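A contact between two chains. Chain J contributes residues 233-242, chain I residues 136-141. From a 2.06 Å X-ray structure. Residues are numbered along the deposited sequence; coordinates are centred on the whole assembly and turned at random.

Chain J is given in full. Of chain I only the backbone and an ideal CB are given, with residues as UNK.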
# COMPACT_ATOMS: atom_id res chain seq x y z
N ILE J 233 18.56 10.18 30.42
CA ILE J 233 18.32 10.26 31.88
C ILE J 233 18.35 11.73 32.34
O ILE J 233 17.52 12.14 33.15
CB ILE J 233 19.35 9.43 32.69
CG1 ILE J 233 19.34 7.95 32.29
CG2 ILE J 233 19.14 9.61 34.23
CD1 ILE J 233 20.53 7.14 32.88
N LEU J 234 19.30 12.51 31.82
CA LEU J 234 19.38 13.93 32.18
C LEU J 234 18.23 14.75 31.59
O LEU J 234 17.77 15.72 32.21
CB LEU J 234 20.73 14.52 31.75
CG LEU J 234 21.96 14.09 32.55
CD1 LEU J 234 23.19 14.39 31.73
CD2 LEU J 234 22.05 14.77 33.95
N THR J 235 17.77 14.38 30.40
CA THR J 235 16.62 15.06 29.79
C THR J 235 15.37 14.85 30.63
O THR J 235 14.66 15.81 30.93
CB THR J 235 16.38 14.57 28.36
OG1 THR J 235 17.50 14.96 27.55
CG2 THR J 235 15.10 15.19 27.80
N ALA J 236 15.13 13.60 31.03
CA ALA J 236 14.06 13.28 31.96
C ALA J 236 14.13 14.16 33.21
O ALA J 236 13.11 14.72 33.65
CB ALA J 236 14.10 11.82 32.36
N ILE J 237 15.34 14.30 33.76
CA ILE J 237 15.55 15.09 34.97
C ILE J 237 15.24 16.55 34.72
O ILE J 237 14.55 17.18 35.54
CB ILE J 237 16.98 14.86 35.57
CG1 ILE J 237 17.08 13.42 36.10
CG2 ILE J 237 17.27 15.85 36.70
CD1 ILE J 237 18.48 12.97 36.42
N ARG J 238 15.72 17.10 33.60
CA ARG J 238 15.39 18.49 33.22
C ARG J 238 13.89 18.77 33.18
O ARG J 238 13.46 19.81 33.68
CB ARG J 238 16.01 18.87 31.87
CG ARG J 238 17.45 19.30 31.98
CD ARG J 238 17.92 20.10 30.76
NE ARG J 238 17.60 19.49 29.48
CZ ARG J 238 18.19 18.40 28.99
NH1 ARG J 238 19.12 17.75 29.70
NH2 ARG J 238 17.82 17.93 27.81
N ILE J 239 13.12 17.86 32.56
CA ILE J 239 11.66 18.00 32.46
C ILE J 239 10.98 17.96 33.85
O ILE J 239 10.12 18.80 34.15
CB ILE J 239 11.05 16.95 31.49
CG1 ILE J 239 11.61 17.17 30.08
CG2 ILE J 239 9.51 17.04 31.48
CD1 ILE J 239 11.25 16.09 29.07
N ALA J 240 11.41 17.03 34.70
CA ALA J 240 10.88 16.91 36.05
C ALA J 240 11.08 18.21 36.85
O ALA J 240 10.16 18.71 37.51
CB ALA J 240 11.51 15.73 36.78
N GLU J 241 12.28 18.77 36.76
CA GLU J 241 12.61 20.00 37.48
C GLU J 241 11.90 21.22 36.90
O GLU J 241 11.51 22.12 37.64
CB GLU J 241 14.12 20.23 37.52
CG GLU J 241 14.88 19.15 38.27
CD GLU J 241 16.38 19.31 38.14
OE1 GLU J 241 16.85 20.01 37.21
OE2 GLU J 241 17.09 18.73 38.98
N GLU J 242 11.73 21.23 35.58
CA GLU J 242 11.04 22.32 34.89
C GLU J 242 9.58 22.39 35.35
O GLU J 242 9.06 23.47 35.55
CB GLU J 242 11.12 22.13 33.37
CG GLU J 242 10.45 23.24 32.57
CD GLU J 242 10.41 22.96 31.08
OE1 GLU J 242 11.31 22.25 30.58
OE2 GLU J 242 9.49 23.44 30.40
N UNK I 136 31.80 18.92 28.87
CA UNK I 136 31.21 18.01 29.86
C UNK I 136 30.33 16.97 29.18
O UNK I 136 29.79 17.21 28.09
CB UNK I 136 30.40 18.79 30.89
N UNK I 137 30.17 15.81 29.81
CA UNK I 137 29.22 14.80 29.32
C UNK I 137 27.79 15.09 29.81
O UNK I 137 26.84 14.41 29.43
CB UNK I 137 29.65 13.40 29.77
N UNK I 138 27.65 16.10 30.65
CA UNK I 138 26.35 16.61 31.08
C UNK I 138 26.02 17.81 30.21
O UNK I 138 26.73 18.83 30.28
CB UNK I 138 26.35 16.98 32.56
N UNK I 139 24.96 17.70 29.39
CA UNK I 139 24.62 18.78 28.44
C UNK I 139 24.34 20.12 29.13
O UNK I 139 24.72 21.17 28.60
CB UNK I 139 23.40 18.38 27.61
N UNK I 140 23.70 20.07 30.30
CA UNK I 140 23.38 21.27 31.08
C UNK I 140 24.62 22.13 31.29
O UNK I 140 24.55 23.35 31.22
CB UNK I 140 22.77 20.89 32.43
N UNK I 141 25.75 21.47 31.54
CA UNK I 141 27.01 22.14 31.81
C UNK I 141 27.70 22.65 30.55
O UNK I 141 28.64 23.46 30.64
CB UNK I 141 27.95 21.19 32.56

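Chain J presents one side of a helix to the short segment of chain I, and along that side lie Leu J234, Arg J238 and, farther off, Glu J241. The offer therefore changes from apolar to positively charged to negatively charged, and each position of chain I can be read against it.

Position 136 has an extended backbone, with phi/psi of -166/154°, and its ideal CB has nothing of chain J within 5.5 Å. Chain J sets no preference, so small, polar or charged side chains would all be tolerated. The residue is Ser I136, which works within its own segment: its OG accepts a hydrogen bond from the backbone N of position 138 at 3.0 Å, so that a side-chain oxygen two residues back takes up that N-H.

At position 137 CA-to-CB points sideways, again with no atom of chain J within 5.5 Å of the ideal CB. Almost any side chain could stand here. Ile I137 is deposited, and its closest approach to the helix is made by the backbone, its O lying 4.3 Å from Leu J234 CD1.

Position 138 is more telling. CA-to-CB points sideways, yet the ideal CB is 4.2 Å from Leu J234 CD1, a methyl group with no hydrogen bond to offer. An apolar side chain is the natural choice, and valine, isoleucine, leucine or methionine could each supply carbon to it. The residue is Ile I138, with chi1 in the m well, whose CG2 packs 3.8 Å from Leu J234 CD1.

Position 139, with helical phi/psi of -59/-37°, points its CB toward chain J, 4.8 Å from Arg J238 NH1. The charge there might suggest an acidic or polar partner, but the CB comes up close to the guanidinium, so a short branched apolar side chain could equally fill the space beside NH1. Val I139 takes the second course. Its CG1 comes to 3.5 Å from Arg J238 NH1, lying obliquely to the guanidinium, a van der Waals contact that leaves the charge unpaired by this residue. The guanidinium has another partner in its own helix, since Arg J238 NH2 donates a weak hydrogen bond to Thr J235 OG1 at 3.0 Å.

Position 140 points sideways, its ideal CB 5.2 Å from Arg J238 CD. A longer side chain could bend back to the helix, and the positive charge favours an acid, although glutamine would also suit. Glu I140 does bend back, with chi1 and chi2 both between wells. Its OE1 reaches 3.2 Å from Arg J238 CG and lies at the edge of the guanidinium, but at 4.0 Å from Arg J238 NH1 it is too far for a salt bridge. Instead, a water donates to Glu I140 OE1 at 3.1 Å and to Leu J234 O at 2.6 Å, linking the chains. A like charge is also near: Glu I140 OE2 is 4.3 Å from Glu J241 OE1.

Position 141 is out of reach of chain J, and a polar or charged residue would serve. Glu I141 turns to its own chain, its OE1 accepting a hydrogen bond from Ser I136 OG at 3.0 Å.

Chain I 136-141: SIIVEE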
# COMPACT_ATOMS: atom_id res chain seq x y z
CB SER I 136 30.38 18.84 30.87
OG SER I 136 29.67 18.04 31.79
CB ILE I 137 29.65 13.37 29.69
CG1 ILE I 137 29.59 13.17 31.21
CG2 ILE I 137 31.05 13.06 29.12
CD1 ILE I 137 29.28 11.75 31.60
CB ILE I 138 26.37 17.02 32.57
CG1 ILE I 138 26.85 15.84 33.45
CG2 ILE I 138 24.99 17.53 33.00
CD1 ILE I 138 27.29 16.24 34.85
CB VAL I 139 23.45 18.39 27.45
CG1 VAL I 139 22.10 18.53 28.10
CG2 VAL I 139 23.50 19.26 26.19
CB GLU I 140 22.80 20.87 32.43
CG GLU I 140 21.68 21.75 32.91
CD GLU I 140 20.51 20.88 33.42
OE1 GLU I 140 20.41 19.71 32.98
OE2 GLU I 140 19.70 21.37 34.25
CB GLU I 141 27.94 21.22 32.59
CG GLU I 141 27.46 20.95 34.01
CD GLU I 141 28.39 20.04 34.80
OE1 GLU I 141 29.47 19.67 34.28
OE2 GLU I 141 28.02 19.68 35.94
O HOH W 1 19.21 17.05 33.99
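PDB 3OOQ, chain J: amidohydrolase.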